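Local coordinates for protein ethylbenzene dehydrogenase alpha-subunit (PDB 2IVF) that forms the cofactor-carrying alpha subunit of a molybdenum enzyme of the molybdopterin oxidoreductase family, holding a molybdenum atom, two pterin guanine dinucleotides and an iron/sulfur cluster, at residues A[532-535]-A[536-540]; A[585-588]-A[589-593]. All blocks are in the same frame, centred on the assembly; numbering follows the deposited sequence.

Overall arrangement
Both contacts are local and lie in series along the chain, neither nested nor crossed, both in the molybdopterin oxidoreductase part of the chain. Contact 1 comes first and joins successive turns near the C-terminal end of helix 526-540. The chain then runs through helices 546-553, 557-560 and 574-583 before contact 2 closes a tight turn in the loop leading to strand 602-606. Their centres are about 13 Å apart, and they meet directly: Ser539 packs on Asp590 and His591, its OG 3.6 Å from CE1 of His591. The loop of 585-593 is thereby laid against the end of helix 526-540, while Tyr954 touches both Thr538 of contact 1 and Trp587 of contact 2.

Contact 1: residues A[532-535]-A[536-540]; sequences EFMK and VVTSA
One face of the Phe533 ring is covered by Val537, one helical turn on, while the sulfur of Met534 lies at the ring's edge, in its plane. The Val537 methyl CG1 sits over the middle of the ring, 3.5 Å from the centroid and 13° off the normal, a CH-pi contact. Phe533 meets it because CG is anti to the backbone N (chi1 172°), which swings the ring toward the following turn. The second methyl, Val537 CG2, lies 4.1 Å from Met534 SD, so the two methyls of the valine divide their contacts between the phenyl face and the thioether. In the backbone, Val537 N donates a nearly straight hydrogen bond to Phe533 O. Met534 O is gripped twice, by Thr538 N at 3.0 Å and by Thr538 OG1 at 2.7 Å, arriving from opposite faces of the carbonyl plane. That hydroxyl also bonds to Phe956 N, linking the helix to a C-terminal loop. Lys535 NZ forms a salt bridge 3.5 Å long with Glu532 OE1. Phe533 and Val537 both rest on Met509 of helix 504-520. Such i to i+3 and i to i+4 contacts are characteristic of an alpha-helix, here with a threonine hydroxyl folded back onto the carbonyl one turn earlier.

Contact 2: residues A[585-588]-A[589-593]; sequences GWWT and NDHIR
Trp587 and His591 form a T-shaped (edge-to-face) pair across a tight turn in the loop between helix 574-583 and strand 602-606, just after the Schellman motif at Gly585 that ends the helix. The indole supplies the edge: its CE3 stands over one face of the imidazole, displaced toward the rim and 3.7 Å from His591 CG. The planes meet at 80°, with 5.2 Å between the centroids of the six-membered ring and the imidazole. At the pyrrole end, Trp587 NE1 is hydrogen-bonded to Leu945 O, which ties down the far side of the indole.

The imidazole is also bordered by Thr588, whose backbone N lies in the ring plane at its edge. Thr588 OG1, set between its backbone N and carbonyl carbon (chi1 67°), comes within 3.3 Å of His591 CD2. His591 CG is anti to its own carbonyl carbon (chi1 -60°), turning the ring's face to the edge of Trp587 and its own edge to Thr588 N. Separately, Ile592 reaches back with CD1 to Trp587 CB, 4.1 Å away.

The turn is closed by Thr588 O, which accepts from His591 N above the carbonyl plane and from Ile592 N within it, both at 3.1 Å. Ile592 then centres an inverse gamma turn. Asp590 is anchored by its OD1 to His713 NE2, and its backbone N makes a weak hydrogen bond of 3.3 Å to Thr588 OG1.

Contact 1: residues A[532-535]-A[536-540]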
# COMPACT_ATOMS: atom_id res chain seq x y z
N GLU A 532 -23.52 -27.91 8.10
CA GLU A 532 -23.89 -28.46 9.39
C GLU A 532 -22.63 -28.84 10.17
O GLU A 532 -22.48 -28.50 11.34
CB GLU A 532 -24.79 -29.67 9.22
CG GLU A 532 -26.13 -29.37 8.54
CD GLU A 532 -26.88 -28.22 9.21
OE1 GLU A 532 -26.79 -28.09 10.45
OE2 GLU A 532 -27.54 -27.43 8.51
N PHE A 533 -21.73 -29.56 9.51
CA PHE A 533 -20.43 -29.90 10.09
C PHE A 533 -19.76 -28.64 10.61
O PHE A 533 -19.25 -28.59 11.73
CB PHE A 533 -19.54 -30.56 9.02
CG PHE A 533 -18.10 -30.79 9.43
CD1 PHE A 533 -17.71 -31.99 10.00
CD2 PHE A 533 -17.13 -29.82 9.20
CE1 PHE A 533 -16.38 -32.22 10.37
CE2 PHE A 533 -15.79 -30.05 9.57
CZ PHE A 533 -15.43 -31.26 10.15
N MET A 534 -19.76 -27.61 9.79
CA MET A 534 -19.05 -26.40 10.16
C MET A 534 -19.66 -25.73 11.39
O MET A 534 -18.93 -25.24 12.25
CB MET A 534 -19.03 -25.41 9.01
CG MET A 534 -18.06 -25.81 7.91
SD MET A 534 -16.35 -26.05 8.48
CE MET A 534 -15.95 -24.32 8.89
N LYS A 535 -20.98 -25.72 11.46
CA LYS A 535 -21.66 -25.14 12.60
C LYS A 535 -21.19 -25.80 13.88
O LYS A 535 -20.86 -25.12 14.83
CB LYS A 535 -23.19 -25.24 12.44
CG LYS A 535 -23.74 -24.45 11.26
CD LYS A 535 -25.21 -24.05 11.40
CE LYS A 535 -26.17 -25.19 11.11
NZ LYS A 535 -27.61 -24.74 11.11
N VAL A 536 -21.12 -27.13 13.87
CA VAL A 536 -20.71 -27.87 15.06
C VAL A 536 -19.25 -27.71 15.39
O VAL A 536 -18.89 -27.30 16.50
CB VAL A 536 -21.00 -29.34 14.91
CG1 VAL A 536 -20.42 -30.12 16.09
CG2 VAL A 536 -22.52 -29.54 14.79
N VAL A 537 -18.39 -28.01 14.44
CA VAL A 537 -16.97 -27.93 14.73
C VAL A 537 -16.54 -26.53 15.20
O VAL A 537 -15.66 -26.41 16.02
CB VAL A 537 -16.15 -28.38 13.52
CG1 VAL A 537 -16.62 -29.80 13.05
CG2 VAL A 537 -16.27 -27.36 12.41
N THR A 538 -17.15 -25.46 14.68
CA THR A 538 -16.71 -24.09 15.03
C THR A 538 -16.79 -23.89 16.56
O THR A 538 -15.86 -23.43 17.24
CB THR A 538 -17.60 -23.04 14.35
OG1 THR A 538 -17.44 -23.15 12.93
CG2 THR A 538 -17.25 -21.62 14.82
N SER A 539 -17.93 -24.28 17.10
CA SER A 539 -18.17 -24.17 18.53
C SER A 539 -17.40 -25.20 19.38
O SER A 539 -17.11 -24.96 20.57
CB SER A 539 -19.68 -24.30 18.77
OG SER A 539 -20.34 -23.23 18.14
N ALA A 540 -17.10 -26.36 18.79
CA ALA A 540 -16.31 -27.38 19.47
C ALA A 540 -14.87 -26.89 19.68
O ALA A 540 -14.20 -27.30 20.62
CB ALA A 540 -16.31 -28.69 18.68

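Contact 2: residues A[585-588]-A[589-593]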
# COMPACT_ATOMS: atom_id res chain seq x y z
N GLY A 585 -33.04 -19.86 21.70
CA GLY A 585 -32.04 -20.90 21.56
C GLY A 585 -31.19 -20.66 20.34
O GLY A 585 -30.46 -21.56 19.87
N TRP A 586 -31.25 -19.43 19.81
CA TRP A 586 -30.48 -19.12 18.61
C TRP A 586 -29.01 -18.88 18.89
O TRP A 586 -28.18 -19.02 17.98
CB TRP A 586 -31.09 -17.91 17.89
CG TRP A 586 -32.41 -18.19 17.33
CD1 TRP A 586 -32.99 -19.43 17.15
CD2 TRP A 586 -33.36 -17.23 16.88
NE1 TRP A 586 -34.25 -19.28 16.62
CE2 TRP A 586 -34.49 -17.94 16.44
CE3 TRP A 586 -33.37 -15.83 16.81
CZ2 TRP A 586 -35.62 -17.30 15.93
CZ3 TRP A 586 -34.47 -15.20 16.31
CH2 TRP A 586 -35.59 -15.93 15.88
N TRP A 587 -28.68 -18.50 20.13
CA TRP A 587 -27.29 -18.45 20.56
C TRP A 587 -27.21 -19.21 21.85
O TRP A 587 -28.06 -19.03 22.70
CB TRP A 587 -26.81 -17.01 20.75
CG TRP A 587 -27.04 -16.20 19.49
CD1 TRP A 587 -28.12 -15.42 19.22
CD2 TRP A 587 -26.23 -16.19 18.30
NE1 TRP A 587 -28.02 -14.89 17.96
CE2 TRP A 587 -26.86 -15.32 17.38
CE3 TRP A 587 -25.00 -16.77 17.94
CZ2 TRP A 587 -26.33 -15.06 16.12
CZ3 TRP A 587 -24.48 -16.50 16.70
CH2 TRP A 587 -25.14 -15.64 15.80
N THR A 588 -26.17 -20.04 21.96
CA THR A 588 -25.95 -20.97 23.08
C THR A 588 -24.71 -20.57 23.88
O THR A 588 -24.05 -19.59 23.53
CB THR A 588 -25.76 -22.37 22.55
OG1 THR A 588 -24.53 -22.44 21.82
CG2 THR A 588 -26.94 -22.77 21.64
N ASN A 589 -24.39 -21.33 24.93
CA ASN A 589 -23.19 -21.04 25.73
C ASN A 589 -21.88 -21.31 25.00
O ASN A 589 -20.81 -20.90 25.47
CB ASN A 589 -23.16 -21.81 27.06
CG ASN A 589 -22.18 -21.14 28.12
OD1 ASN A 589 -21.04 -20.70 27.79
ND2 ASN A 589 -22.64 -21.06 29.36
N ASP A 590 -21.94 -22.03 23.88
CA ASP A 590 -20.71 -22.23 23.09
C ASP A 590 -20.41 -21.08 22.13
O ASP A 590 -19.34 -21.03 21.53
CB ASP A 590 -20.73 -23.56 22.35
CG ASP A 590 -20.58 -24.74 23.29
OD1 ASP A 590 -20.22 -24.51 24.48
OD2 ASP A 590 -20.80 -25.88 22.85
N HIS A 591 -21.39 -20.18 22.02
CA HIS A 591 -21.25 -18.88 21.33
C HIS A 591 -20.92 -17.75 22.30
O HIS A 591 -20.16 -16.87 22.00
CB HIS A 591 -22.57 -18.49 20.62
CG HIS A 591 -23.00 -19.48 19.57
ND1 HIS A 591 -22.19 -19.84 18.52
CD2 HIS A 591 -24.15 -20.19 19.43
CE1 HIS A 591 -22.83 -20.72 17.76
NE2 HIS A 591 -24.01 -20.96 18.31
N ILE A 592 -21.55 -17.74 23.46
CA ILE A 592 -21.38 -16.63 24.37
C ILE A 592 -20.26 -16.92 25.39
O ILE A 592 -20.51 -17.28 26.50
CB ILE A 592 -22.70 -16.29 25.05
CG1 ILE A 592 -23.69 -15.82 23.96
CG2 ILE A 592 -22.49 -15.17 26.11
CD1 ILE A 592 -25.12 -15.93 24.31
N ARG A 593 -19.02 -16.73 24.95
CA ARG A 593 -17.82 -17.02 25.73
C ARG A 593 -16.86 -15.86 25.58
O ARG A 593 -16.85 -15.21 24.51
CB ARG A 593 -17.12 -18.29 25.22
CG ARG A 593 -17.95 -19.54 25.26
CD ARG A 593 -17.17 -20.78 24.83
NE ARG A 593 -16.02 -21.09 25.70
CZ ARG A 593 -14.94 -21.76 25.30
NH1 ARG A 593 -14.85 -22.23 24.06
NH2 ARG A 593 -13.94 -21.98 26.14